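Local coordinates for SspB protein (Streptomyces clavuligerus, PDB 6JUF) that probably acts as a metal-dependent DNase in the phosphorothioation-sensing SspABCD-SspE system that defends bacteria against phages, at residues 64-69 / 115-120; 230-235 / 311-316; 239-244 / 261-266; 252-257 / 270-275. All coordinates share one frame; numbering follows the deposited sequence.

Contact 1 (64-69 / 115-120); sequences SRAFKL and WWLLSS
Lys68 CG lies beside its own backbone N (chi1 -46°), and bends at chi2 and chi4 bring NZ to Trp116 O and Ser119 O. The bond from Lys68 NZ to Trp116 O is 2.7 Å long and nearly in line with the C=O (172° at O). The bond from Lys68 NZ to Ser119 O is 2.9 Å, with the donor tilted from the carbonyl plane. A water takes a third bond from Lys68 NZ at 2.9 Å. The same water donates to Ala66 O (2.6 Å) and Leu117 O (2.8 Å), so it joins the two helix ends. The positive charge probably suits the negative pole of helix 107-118. Beside this polar cluster, Leu117 CA points its hydrogen at Ala66 O in a nearly straight CA-H...O contact. Apolar groups close the other side. Leu117 CG stands anti to its backbone N (chi1 178°), and from there CD1 reaches Ala66 CB at 3.6 Å; Leu117 CB lies 3.8 Å from Phe67 CE1. Trp116 sets CB against Phe67 O, while its indole NE1 bonds to Tyr236. Phe67 meets Phe202 with nearly parallel rings. Helix 57-66 ends in a Schellman motif: Lys68, with positive phi, is the C-prime residue, Leu69 N bonds back to Ser64 O and Lys68 N to Arg65 O.

Contact 2 (230-235 / 311-316); sequences PARIIA and WDVLDE
Arg232 and Val313 meet in a nearly antiparallel helix pair. The segments 231-235 and 311-316 run at 159° to each other, with axes 8.6 Å apart. Val313 CG1 fills the middle. It lies 3.5 Å from Arg232 O and 4.0 Å from Ala235 CB, and it also touches Arg232 CB. Deeper in the core, Ile233 CD1 packs against Leu314 CD1 at 3.5 Å, although both side chains leave their backbones facing away from the partner helix. On the outer side, Arg232 runs across Glu316 at about a right angle. Its guanidinium puts one face over Glu316 O, which is 3.8 Å from Arg232 CZ and offset toward the rim. The charged ends stay apart: Arg232 NH1 is 4.6 Å from Glu316 OE1, too long for a salt bridge. A water accepts from Arg232 NH1, but its distance to Glu316 OE1 is too short to be trusted. Each charge has another partner, Gln317 for Arg232 NE and His286 for Glu316 OE1. Helix 272-285 also packs on Arg232 and Ala235. Helices 231-243 and 306-317 thus form a near-antiparallel pair, with Val313, Ala235, Ile233 and Leu314 inside and Arg232 and Glu316 at the margin.

Contact 3 (239-244 / 261-266); sequences LDYAAR and PGAPGR
Tyr241 lays one face of its ring on Ala263. The methyl CB of Ala263 stands 3.7 Å from the ring centroid and only 7° off the ring normal, a CH-pi contact over the middle of the face. Tyr241 CG is anti to its backbone N (chi1 -175°), which starts the side chain toward the loop before helix 264-268. The backbone of that loop follows the ring. Gly262 C lies 3.4 Å from Tyr241 CE1, and Gly262 O is equally close to Tyr241 CD1. Gly262 has a positive phi (104°), and without a side chain it can lie close to both Tyr241 and Arg244. From the other side of the ring plane comes Arg244. Its chain is extended from CG to NE and brings the guanidinium beside the ring, with Tyr241 CD1 3.5 Å above the guanidinium plane and offset toward the rim. Arg244 NH2 is 3.7 Å from Gly262 O, too far for a bond. At the far end of the ring, Tyr241 OH passes Pro261 O at 3.4 Å, but its hydrogen bond is with Glu260. At the near end, Tyr241 CB touches Pro264 CD. Trp115 of helix 107-118 packs on Tyr241, Arg244 and Pro264 together. The contact thus ties the C-terminal part of helix 231-243 to the start of helix 264-268. Ala263 is the N-cap there, and Pro264 opens the helix, a place where proline is common because no backbone N-H is needed for a bond in the first turn.

Contact 4 (252-257 / 270-275); sequences ISLARL and IREADI
Asp274 OD2 accepts from Arg271 N at 2.9 Å, a side-chain bond across the first turn of helix 272-285, whose Glu272 and Ile275 touch Leu254. The bond meets the carboxylate on its anti side, 21° out of its plane. Helix 254-259 is capped by Ser253, whose OG accepts from Arg256 N at 3.1 Å. Between the two helix starts the contact is by van der Waals touch. The Leu254 and Ile275 side chains pass alongside each other, pointing opposite ways, and Leu254 CD1 meets Ile275 CG2 at 3.6 Å. Ile275 CG1 lies beside its backbone N (chi1 -65°), and CD1 beyond it reaches Leu257 O at 3.8 Å. Leu257 CD1 adds a looser touch on Ile275 CG2. At the outer margin Glu272 stretches over the first turn of helix 254-259. Its CG rests 3.8 Å from Leu254 O. Its OE1 is 3.5 Å from Ala255 CA, near the start of the helix, where a negative charge is probably favoured. Leu254 also packs on Ala276 and Leu279, and Cys238 of helix 231-243 touches both Leu257 and Ile275. Leu254 has a backbone bond to Arg298, the first residue of strand 298-302. Helix 231-243, strand 250-253, the helices after it, helix 272-285 and hairpin 289-302 follow one another in the order of a winged-helix domain, and the contact is consistent with the helical core of that fold.

All four contacts lie in the DUF4007 region. Along the chain contact 1 comes first; its centre lies about 3 Å from that of the folded chain. Contacts 3 and 4 then fall between the two segments of contact 2, and their own segments alternate. Contacts 2 and 3 share helix 231-243, with centres about 14 Å apart. Contacts 3 and 4 are the closest pair, about 10 Å between centres, and Gly265 N probably bonds to Leu257 O. Trp116 of contact 1 packs on Trp311 of contact 2, and Trp115 probably bonds to Asp240 of contact 3. Contacts 1 and 4 do not touch. Helix 107-118 meets the probable winged-helix part at helix 231-243 and also packs on helix 306-317.

Contact 1 (64-69 / 115-120)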
loop_
_atom_site.group_PDB
_atom_site.type_symbol
_atom_site.label_atom_id
_atom_site.label_comp_id
_atom_site.label_asym_id
_atom_site.label_seq_id
_atom_site.Cartn_x
_atom_site.Cartn_y
_atom_site.Cartn_z
ATOM N N SER B 64 6.263 -14.759 -4.019
ATOM C CA SER B 64 7.716 -14.470 -4.203
ATOM C C SER B 64 8.264 -15.081 -5.502
ATOM O O SER B 64 9.010 -14.391 -6.201
ATOM C CB SER B 64 8.503 -15.067 -3.051
ATOM O OG SER B 64 8.400 -14.163 -1.973
ATOM N N ARG B 65 7.903 -16.343 -5.827
ATOM C CA ARG B 65 8.341 -17.000 -7.069
ATOM C C ARG B 65 7.751 -16.240 -8.276
ATOM O O ARG B 65 8.422 -15.984 -9.264
ATOM C CB ARG B 65 7.860 -18.445 -7.008
ATOM C CG ARG B 65 8.436 -19.517 -7.939
ATOM C CD ARG B 65 7.994 -20.882 -7.372
ATOM N NE ARG B 65 6.556 -21.334 -7.587
ATOM C CZ ARG B 65 5.748 -21.962 -6.691
ATOM N NH1 ARG B 65 6.141 -22.192 -5.430
ATOM N NH2 ARG B 65 4.526 -22.320 -7.016
ATOM N N ALA B 66 6.468 -15.902 -8.152
ATOM C CA ALA B 66 5.715 -15.326 -9.333
ATOM C C ALA B 66 6.246 -13.954 -9.691
ATOM O O ALA B 66 6.279 -13.539 -10.850
ATOM C CB ALA B 66 4.213 -15.244 -8.983
ATOM N N PHE B 67 6.659 -13.217 -8.671
ATOM C CA PHE B 67 7.218 -11.848 -8.918
ATOM C C PHE B 67 8.721 -11.936 -9.253
ATOM O O PHE B 67 9.375 -10.902 -9.412
ATOM C CB PHE B 67 6.988 -10.890 -7.717
ATOM C CG PHE B 67 5.591 -10.316 -7.683
ATOM C CD1 PHE B 67 5.152 -9.470 -8.712
ATOM C CD2 PHE B 67 4.725 -10.640 -6.654
ATOM C CE1 PHE B 67 3.866 -8.943 -8.672
ATOM C CE2 PHE B 67 3.444 -10.151 -6.620
ATOM C CZ PHE B 67 2.978 -9.301 -7.634
ATOM N N LYS B 68 9.252 -13.145 -9.402
ATOM C CA LYS B 68 10.672 -13.345 -9.784
ATOM C C LYS B 68 11.609 -12.895 -8.687
ATOM O O LYS B 68 12.759 -12.462 -8.935
ATOM C CB LYS B 68 11.022 -12.727 -11.162
ATOM C CG LYS B 68 10.022 -13.008 -12.287
ATOM C CD LYS B 68 9.713 -14.459 -12.569
ATOM C CE LYS B 68 9.209 -14.712 -14.000
ATOM N NZ LYS B 68 8.006 -13.906 -14.322
ATOM N N LEU B 69 11.119 -12.983 -7.445
ATOM C CA LEU B 69 11.882 -12.590 -6.268
ATOM C C LEU B 69 12.565 -13.786 -5.645
ATOM O O LEU B 69 13.518 -13.633 -4.871
ATOM C CB LEU B 69 10.966 -11.893 -5.232
ATOM C CG LEU B 69 10.310 -10.597 -5.766
ATOM C CD1 LEU B 69 9.231 -10.159 -4.790
ATOM C CD2 LEU B 69 11.273 -9.421 -5.913
ATOM N N TRP B 115 5.313 -5.898 -14.281
ATOM C CA TRP B 115 6.073 -6.363 -15.435
ATOM C C TRP B 115 6.742 -7.719 -15.126
ATOM O O TRP B 115 6.681 -8.664 -15.925
ATOM C CB TRP B 115 7.120 -5.292 -15.788
ATOM C CG TRP B 115 7.993 -5.725 -16.967
ATOM C CD1 TRP B 115 9.337 -6.146 -16.928
ATOM C CD2 TRP B 115 7.579 -5.863 -18.385
ATOM N NE1 TRP B 115 9.781 -6.471 -18.170
ATOM C CE2 TRP B 115 8.771 -6.301 -19.114
ATOM C CE3 TRP B 115 6.394 -5.584 -19.097
ATOM C CZ2 TRP B 115 8.742 -6.570 -20.475
ATOM C CZ3 TRP B 115 6.402 -5.860 -20.469
ATOM C CH2 TRP B 115 7.562 -6.355 -21.125
ATOM N N TRP B 116 7.319 -7.835 -13.906
ATOM C CA TRP B 116 7.982 -9.093 -13.552
ATOM C C TRP B 116 7.041 -10.251 -13.409
ATOM O O TRP B 116 7.360 -11.361 -13.807
ATOM C CB TRP B 116 8.806 -8.964 -12.289
ATOM C CG TRP B 116 10.050 -8.110 -12.499
ATOM C CD1 TRP B 116 10.605 -7.652 -13.728
ATOM C CD2 TRP B 116 10.951 -7.603 -11.455
ATOM N NE1 TRP B 116 11.745 -6.901 -13.489
ATOM C CE2 TRP B 116 11.999 -6.814 -12.149
ATOM C CE3 TRP B 116 10.971 -7.667 -10.068
ATOM C CZ2 TRP B 116 13.040 -6.175 -11.437
ATOM C CZ3 TRP B 116 12.011 -7.045 -9.377
ATOM C CH2 TRP B 116 13.014 -6.271 -10.037
ATOM N N LEU B 117 5.808 -9.958 -12.958
ATOM C CA LEU B 117 4.801 -11.013 -12.778
ATOM C C LEU B 117 4.442 -11.628 -14.172
ATOM O O LEU B 117 4.276 -12.815 -14.306
ATOM C CB LEU B 117 3.535 -10.456 -12.114
ATOM C CG LEU B 117 2.372 -11.445 -11.908
ATOM C CD1 LEU B 117 2.777 -12.695 -11.044
ATOM C CD2 LEU B 117 1.180 -10.754 -11.282
ATOM N N LEU B 118 4.356 -10.761 -15.166
ATOM C CA LEU B 118 3.946 -11.153 -16.532
ATOM C C LEU B 118 5.126 -11.710 -17.335
ATOM O O LEU B 118 4.971 -12.364 -18.354
ATOM C CB LEU B 118 3.309 -9.957 -17.248
ATOM C CG LEU B 118 1.973 -9.454 -16.732
ATOM C CD1 LEU B 118 1.629 -8.160 -17.438
ATOM C CD2 LEU B 118 0.870 -10.509 -16.900
ATOM N N SER B 119 6.328 -11.438 -16.831
ATOM C CA SER B 119 7.564 -11.679 -17.609
ATOM C C SER B 119 7.801 -13.142 -17.964
ATOM O O SER B 119 7.556 -14.010 -17.148
ATOM C CB SER B 119 8.785 -11.152 -16.827
ATOM O OG SER B 119 9.967 -11.276 -17.568
ATOM N N SER B 120 8.300 -13.378 -19.181
ATOM C CA SER B 120 8.646 -14.722 -19.609
ATOM C C SER B 120 9.828 -14.584 -20.566
ATOM O O SER B 120 9.863 -13.696 -21.432
ATOM C CB SER B 120 7.457 -15.348 -20.320
ATOM O OG SER B 120 7.777 -16.634 -20.748
HETATM O O HOH W 1 5.615 -14.850 -13.005
#

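Contact 2 (230-235 / 311-316)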
loop_
_atom_site.group_PDB
_atom_site.type_symbol
_atom_site.label_atom_id
_atom_site.label_comp_id
_atom_site.label_asym_id
_atom_site.label_seq_id
_atom_site.Cartn_x
_atom_site.Cartn_y
_atom_site.Cartn_z
ATOM N N PRO B 230 6.724 5.747 -14.803
ATOM C CA PRO B 230 7.880 6.548 -15.258
ATOM C C PRO B 230 8.380 6.100 -16.656
ATOM O O PRO B 230 8.363 4.899 -17.018
ATOM C CB PRO B 230 8.975 6.316 -14.175
ATOM C CG PRO B 230 8.208 5.823 -12.993
ATOM C CD PRO B 230 7.037 5.027 -13.567
ATOM N N ALA B 231 8.877 7.098 -17.426
ATOM C CA ALA B 231 9.522 6.812 -18.726
ATOM C C ALA B 231 10.619 5.759 -18.676
ATOM O O ALA B 231 10.679 4.905 -19.564
ATOM C CB ALA B 231 10.073 8.111 -19.306
ATOM N N ARG B 232 11.474 5.786 -17.641
ATOM C CA ARG B 232 12.537 4.787 -17.573
ATOM C C ARG B 232 12.004 3.374 -17.271
ATOM O O ARG B 232 12.612 2.400 -17.618
ATOM C CB ARG B 232 13.629 5.188 -16.565
ATOM C CG ARG B 232 14.441 6.379 -17.141
ATOM C CD ARG B 232 15.612 6.756 -16.230
ATOM N NE ARG B 232 15.134 7.452 -15.057
ATOM C CZ ARG B 232 15.786 8.418 -14.391
ATOM N NH1 ARG B 232 16.964 8.853 -14.805
ATOM N NH2 ARG B 232 15.243 8.973 -13.318
ATOM N N ILE B 233 10.822 3.284 -16.614
ATOM C CA ILE B 233 10.232 1.927 -16.440
ATOM C C ILE B 233 9.710 1.364 -17.784
ATOM O O ILE B 233 9.945 0.203 -18.131
ATOM C CB ILE B 233 9.110 1.899 -15.362
ATOM C CG1 ILE B 233 9.610 2.290 -13.956
ATOM C CG2 ILE B 233 8.413 0.514 -15.347
ATOM C CD1 ILE B 233 10.685 1.380 -13.380
ATOM N N ILE B 234 9.073 2.242 -18.565
ATOM C CA ILE B 234 8.674 1.915 -19.952
ATOM C C ILE B 234 9.891 1.478 -20.784
ATOM O O ILE B 234 9.903 0.411 -21.409
ATOM C CB ILE B 234 7.901 3.067 -20.610
ATOM C CG1 ILE B 234 6.565 3.312 -19.854
ATOM C CG2 ILE B 234 7.618 2.746 -22.073
ATOM C CD1 ILE B 234 5.872 4.650 -20.192
ATOM N N ALA B 235 10.942 2.326 -20.780
ATOM C CA ALA B 235 12.138 2.017 -21.583
ATOM C C ALA B 235 12.835 0.716 -21.157
ATOM O O ALA B 235 13.238 -0.110 -21.985
ATOM C CB ALA B 235 13.094 3.212 -21.548
ATOM N N TRP B 311 19.002 -2.654 -17.840
ATOM C CA TRP B 311 19.381 -2.460 -16.484
ATOM C C TRP B 311 20.107 -1.159 -16.200
ATOM O O TRP B 311 20.012 -0.694 -15.084
ATOM C CB TRP B 311 20.112 -3.691 -15.937
ATOM C CG TRP B 311 19.070 -4.679 -15.532
ATOM C CD1 TRP B 311 18.514 -5.707 -16.283
ATOM C CD2 TRP B 311 18.393 -4.718 -14.267
ATOM N NE1 TRP B 311 17.575 -6.360 -15.570
ATOM C CE2 TRP B 311 17.454 -5.815 -14.346
ATOM C CE3 TRP B 311 18.472 -3.971 -13.096
ATOM C CZ2 TRP B 311 16.601 -6.134 -13.287
ATOM C CZ3 TRP B 311 17.660 -4.302 -12.029
ATOM C CH2 TRP B 311 16.714 -5.363 -12.129
ATOM N N ASP B 312 20.910 -0.621 -17.106
ATOM C CA ASP B 312 21.424 0.750 -16.916
ATOM C C ASP B 312 20.267 1.713 -16.738
ATOM O O ASP B 312 20.286 2.548 -15.832
ATOM C CB ASP B 312 22.290 1.209 -18.089
ATOM C CG ASP B 312 23.605 0.444 -18.196
ATOM O OD1 ASP B 312 24.013 -0.152 -17.171
ATOM O OD2 ASP B 312 24.188 0.404 -19.310
ATOM N N VAL B 313 19.286 1.639 -17.627
ATOM C CA VAL B 313 18.167 2.578 -17.623
ATOM C C VAL B 313 17.364 2.388 -16.318
ATOM O O VAL B 313 16.991 3.341 -15.650
ATOM C CB VAL B 313 17.246 2.271 -18.826
ATOM C CG1 VAL B 313 15.887 2.972 -18.733
ATOM C CG2 VAL B 313 17.919 2.686 -20.126
ATOM N N LEU B 314 17.127 1.157 -15.928
ATOM C CA LEU B 314 16.357 0.894 -14.712
ATOM C C LEU B 314 17.133 1.325 -13.446
ATOM O O LEU B 314 16.579 1.927 -12.591
ATOM C CB LEU B 314 15.995 -0.596 -14.599
ATOM C CG LEU B 314 15.157 -0.998 -13.384
ATOM C CD1 LEU B 314 13.863 -0.179 -13.293
ATOM C CD2 LEU B 314 14.800 -2.486 -13.434
ATOM N N ASP B 315 18.423 1.046 -13.365
ATOM C CA ASP B 315 19.173 1.452 -12.207
ATOM C C ASP B 315 19.225 2.966 -12.130
ATOM O O ASP B 315 19.209 3.517 -11.006
ATOM C CB ASP B 315 20.565 0.851 -12.249
ATOM C CG ASP B 315 21.195 0.726 -10.856
ATOM O OD1 ASP B 315 20.412 0.561 -9.887
ATOM O OD2 ASP B 315 22.422 0.724 -10.745
ATOM N N GLU B 316 19.280 3.654 -13.261
ATOM C CA GLU B 316 19.273 5.116 -13.229
ATOM C C GLU B 316 18.008 5.648 -12.587
ATOM O O GLU B 316 18.024 6.651 -11.856
ATOM C CB GLU B 316 19.381 5.644 -14.621
ATOM C CG GLU B 316 20.787 5.459 -15.141
ATOM C CD GLU B 316 20.850 5.603 -16.622
ATOM O OE1 GLU B 316 19.966 6.295 -17.142
ATOM O OE2 GLU B 316 21.824 5.091 -17.240
HETATM O O HOH W 2 18.484 8.233 -17.323
#

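Contact 3 (239-244 / 261-266)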
loop_
_atom_site.group_PDB
_atom_site.type_symbol
_atom_site.label_atom_id
_atom_site.label_comp_id
_atom_site.label_asym_id
_atom_site.label_seq_id
_atom_site.Cartn_x
_atom_site.Cartn_y
_atom_site.Cartn_z
ATOM N N LEU B 239 13.354 -2.670 -23.590
ATOM C CA LEU B 239 14.665 -3.304 -23.786
ATOM C C LEU B 239 14.707 -4.719 -23.229
ATOM O O LEU B 239 15.272 -5.632 -23.864
ATOM C CB LEU B 239 15.745 -2.422 -23.177
ATOM C CG LEU B 239 16.050 -1.128 -23.933
ATOM C CD1 LEU B 239 16.720 -0.123 -22.945
ATOM C CD2 LEU B 239 16.900 -1.338 -25.185
ATOM N N ASP B 240 14.047 -4.902 -22.057
ATOM C CA ASP B 240 13.975 -6.237 -21.459
ATOM C C ASP B 240 13.193 -7.184 -22.389
ATOM O O ASP B 240 13.553 -8.342 -22.569
ATOM C CB ASP B 240 13.293 -6.113 -20.113
ATOM C CG ASP B 240 13.290 -7.404 -19.305
ATOM O OD1 ASP B 240 14.357 -8.025 -19.142
ATOM O OD2 ASP B 240 12.189 -7.781 -18.836
ATOM N N TYR B 241 12.111 -6.627 -22.998
ATOM C CA TYR B 241 11.314 -7.410 -23.954
ATOM C C TYR B 241 12.179 -7.848 -25.149
ATOM O O TYR B 241 12.196 -9.015 -25.544
ATOM C CB TYR B 241 10.065 -6.642 -24.397
ATOM C CG TYR B 241 9.196 -7.490 -25.278
ATOM C CD1 TYR B 241 8.329 -8.461 -24.689
ATOM C CD2 TYR B 241 9.241 -7.400 -26.663
ATOM C CE1 TYR B 241 7.556 -9.263 -25.525
ATOM C CE2 TYR B 241 8.480 -8.228 -27.478
ATOM C CZ TYR B 241 7.635 -9.146 -26.893
ATOM O OH TYR B 241 6.883 -9.974 -27.660
ATOM N N ALA B 242 12.914 -6.886 -25.726
ATOM C CA ALA B 242 13.803 -7.172 -26.832
ATOM C C ALA B 242 14.828 -8.255 -26.476
ATOM O O ALA B 242 15.154 -9.123 -27.284
ATOM C CB ALA B 242 14.475 -5.884 -27.285
ATOM N N ALA B 243 15.338 -8.172 -25.241
ATOM C CA ALA B 243 16.333 -9.090 -24.707
ATOM C C ALA B 243 15.901 -10.570 -24.660
ATOM O O ALA B 243 16.728 -11.435 -24.574
ATOM C CB ALA B 243 16.807 -8.628 -23.343
ATOM N N ARG B 244 14.596 -10.807 -24.692
ATOM C CA ARG B 244 14.084 -12.152 -24.727
ATOM C C ARG B 244 14.598 -12.887 -25.960
ATOM O O ARG B 244 14.748 -14.082 -25.901
ATOM C CB ARG B 244 12.550 -12.121 -24.770
ATOM C CG ARG B 244 11.955 -11.552 -23.510
ATOM C CD ARG B 244 10.428 -11.567 -23.654
ATOM N NE ARG B 244 9.762 -10.944 -22.481
ATOM C CZ ARG B 244 8.486 -11.101 -22.158
ATOM N NH1 ARG B 244 7.619 -11.808 -22.927
ATOM N NH2 ARG B 244 8.038 -10.502 -21.026
ATOM N N PRO B 261 1.628 -9.461 -28.170
ATOM C CA PRO B 261 1.396 -10.107 -26.876
ATOM C C PRO B 261 2.714 -10.324 -26.149
ATOM O O PRO B 261 3.691 -10.841 -26.684
ATOM C CB PRO B 261 0.690 -11.435 -27.260
ATOM C CG PRO B 261 -0.081 -11.017 -28.483
ATOM C CD PRO B 261 0.856 -10.090 -29.258
ATOM N N GLY B 262 2.747 -9.904 -24.889
ATOM C CA GLY B 262 3.937 -10.011 -24.022
ATOM C C GLY B 262 4.668 -8.686 -23.835
ATOM O O GLY B 262 5.469 -8.523 -22.889
ATOM N N ALA B 263 4.436 -7.741 -24.747
ATOM C CA ALA B 263 5.266 -6.539 -24.806
ATOM C C ALA B 263 4.653 -5.432 -23.918
ATOM O O ALA B 263 3.548 -5.611 -23.374
ATOM C CB ALA B 263 5.462 -6.113 -26.278
ATOM N N PRO B 264 5.323 -4.300 -23.743
ATOM C CA PRO B 264 4.874 -3.302 -22.793
ATOM C C PRO B 264 3.535 -2.636 -23.112
ATOM O O PRO B 264 2.818 -2.226 -22.181
ATOM C CB PRO B 264 6.001 -2.241 -22.827
ATOM C CG PRO B 264 7.196 -3.055 -23.183
ATOM C CD PRO B 264 6.704 -4.059 -24.196
ATOM N N GLY B 265 3.165 -2.528 -24.401
ATOM C CA GLY B 265 1.907 -1.934 -24.709
ATOM C C GLY B 265 0.742 -2.684 -24.072
ATOM O O GLY B 265 -0.143 -2.085 -23.446
ATOM N N ARG B 266 0.695 -3.979 -24.232
ATOM C CA ARG B 266 -0.369 -4.790 -23.623
ATOM C C ARG B 266 -0.157 -4.975 -22.116
ATOM O O ARG B 266 -1.145 -5.161 -21.397
ATOM C CB ARG B 266 -0.494 -6.143 -24.318
ATOM C CG ARG B 266 -1.393 -6.129 -25.561
ATOM C CD ARG B 266 -2.620 -6.944 -25.117
ATOM N NE ARG B 266 -3.216 -7.474 -26.283
ATOM C CZ ARG B 266 -4.151 -8.361 -26.312
ATOM N NH1 ARG B 266 -4.696 -8.852 -25.164
ATOM N NH2 ARG B 266 -4.583 -8.682 -27.493
#

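Contact 4 (252-257 / 270-275)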
loop_
_atom_site.group_PDB
_atom_site.type_symbol
_atom_site.label_atom_id
_atom_site.label_comp_id
_atom_site.label_asym_id
_atom_site.label_seq_id
_atom_site.Cartn_x
_atom_site.Cartn_y
_atom_site.Cartn_z
ATOM N N ILE B 252 13.863 -3.158 -32.383
ATOM C CA ILE B 252 12.500 -3.683 -32.288
ATOM C C ILE B 252 11.523 -2.549 -32.605
ATOM O O ILE B 252 11.716 -1.416 -32.183
ATOM C CB ILE B 252 12.198 -4.248 -30.856
ATOM C CG1 ILE B 252 10.759 -4.771 -30.765
ATOM C CG2 ILE B 252 12.476 -3.212 -29.794
ATOM C CD1 ILE B 252 10.550 -5.747 -29.595
ATOM N N SER B 253 10.497 -2.865 -33.386
ATOM C CA SER B 253 9.639 -1.825 -33.903
ATOM C C SER B 253 8.706 -1.321 -32.820
ATOM O O SER B 253 8.376 -2.071 -31.877
ATOM C CB SER B 253 8.821 -2.401 -35.072
ATOM O OG SER B 253 7.899 -3.388 -34.608
ATOM N N LEU B 254 8.331 -0.049 -32.908
ATOM C CA LEU B 254 7.332 0.514 -32.000
ATOM C C LEU B 254 5.995 -0.235 -32.113
ATOM O O LEU B 254 5.303 -0.397 -31.122
ATOM C CB LEU B 254 7.148 2.011 -32.190
ATOM C CG LEU B 254 8.039 2.946 -31.367
ATOM C CD1 LEU B 254 7.463 3.024 -29.935
ATOM C CD2 LEU B 254 9.483 2.475 -31.304
ATOM N N ALA B 255 5.624 -0.654 -33.312
ATOM C CA ALA B 255 4.365 -1.386 -33.491
ATOM C C ALA B 255 4.351 -2.673 -32.670
ATOM O O ALA B 255 3.317 -2.994 -32.042
ATOM C CB ALA B 255 4.183 -1.725 -34.990
ATOM N N ARG B 256 5.460 -3.422 -32.674
ATOM C CA ARG B 256 5.572 -4.641 -31.841
ATOM C C ARG B 256 5.573 -4.297 -30.354
ATOM O O ARG B 256 4.900 -4.971 -29.555
ATOM C CB ARG B 256 6.825 -5.422 -32.169
ATOM C CG ARG B 256 6.726 -6.200 -33.500
ATOM C CD ARG B 256 8.051 -6.870 -33.800
ATOM N NE ARG B 256 8.350 -7.846 -32.749
ATOM C CZ ARG B 256 9.551 -8.343 -32.470
ATOM N NH1 ARG B 256 10.634 -7.970 -33.156
ATOM N NH2 ARG B 256 9.667 -9.226 -31.469
ATOM N N LEU B 257 6.331 -3.266 -29.964
ATOM C CA LEU B 257 6.271 -2.863 -28.548
ATOM C C LEU B 257 4.860 -2.507 -28.060
ATOM O O LEU B 257 4.485 -2.845 -26.926
ATOM C CB LEU B 257 7.235 -1.714 -28.236
ATOM C CG LEU B 257 8.739 -2.047 -28.323
ATOM C CD1 LEU B 257 9.505 -0.720 -28.292
ATOM C CD2 LEU B 257 9.197 -2.989 -27.193
ATOM N N ILE B 270 -0.733 0.902 -22.463
ATOM C CA ILE B 270 -0.368 2.239 -22.986
ATOM C C ILE B 270 -0.301 2.206 -24.500
ATOM O O ILE B 270 -0.083 1.156 -25.092
ATOM C CB ILE B 270 0.956 2.749 -22.373
ATOM C CG1 ILE B 270 2.101 1.737 -22.661
ATOM C CG2 ILE B 270 0.704 3.018 -20.866
ATOM C CD1 ILE B 270 3.474 2.217 -22.181
ATOM N N ARG B 271 -0.546 3.372 -25.110
ATOM C CA ARG B 271 -0.558 3.528 -26.559
ATOM C C ARG B 271 0.842 3.615 -27.167
ATOM O O ARG B 271 1.781 3.982 -26.475
ATOM C CB ARG B 271 -1.345 4.792 -26.905
ATOM C CG ARG B 271 -2.799 4.665 -26.504
ATOM C CD ARG B 271 -3.679 5.705 -27.172
ATOM N NE ARG B 271 -4.838 6.042 -26.332
ATOM C CZ ARG B 271 -5.834 5.215 -25.999
ATOM N NH1 ARG B 271 -5.858 3.949 -26.415
ATOM N NH2 ARG B 271 -6.821 5.656 -25.230
ATOM N N GLU B 272 0.971 3.279 -28.431
ATOM C CA GLU B 272 2.240 3.412 -29.156
ATOM C C GLU B 272 2.858 4.786 -28.969
ATOM O O GLU B 272 4.075 4.857 -28.831
ATOM C CB GLU B 272 2.049 3.128 -30.661
ATOM C CG GLU B 272 3.355 2.859 -31.381
ATOM C CD GLU B 272 3.127 2.459 -32.821
ATOM O OE1 GLU B 272 2.381 1.483 -33.099
ATOM O OE2 GLU B 272 3.720 3.116 -33.661
ATOM N N ALA B 273 2.049 5.858 -28.996
ATOM C CA ALA B 273 2.531 7.247 -28.884
ATOM C C ALA B 273 3.193 7.410 -27.537
ATOM O O ALA B 273 4.194 8.123 -27.402
ATOM C CB ALA B 273 1.381 8.278 -29.020
ATOM N N ASP B 274 2.604 6.800 -26.515
ATOM C CA ASP B 274 3.097 6.906 -25.146
ATOM C C ASP B 274 4.457 6.202 -25.014
ATOM O O ASP B 274 5.358 6.668 -24.301
ATOM C CB ASP B 274 2.116 6.208 -24.189
ATOM C CG ASP B 274 0.754 6.848 -24.193
ATOM O OD1 ASP B 274 0.708 8.093 -24.219
ATOM O OD2 ASP B 274 -0.248 6.089 -24.158
ATOM N N ILE B 275 4.574 5.042 -25.638
ATOM C CA ILE B 275 5.831 4.316 -25.636
ATOM C C ILE B 275 6.883 5.137 -26.393
ATOM O O ILE B 275 8.033 5.221 -25.971
ATOM C CB ILE B 275 5.647 2.941 -26.270
ATOM C CG1 ILE B 275 4.706 2.058 -25.421
ATOM C CG2 ILE B 275 6.961 2.226 -26.454
ATOM C CD1 ILE B 275 4.213 0.834 -26.182
#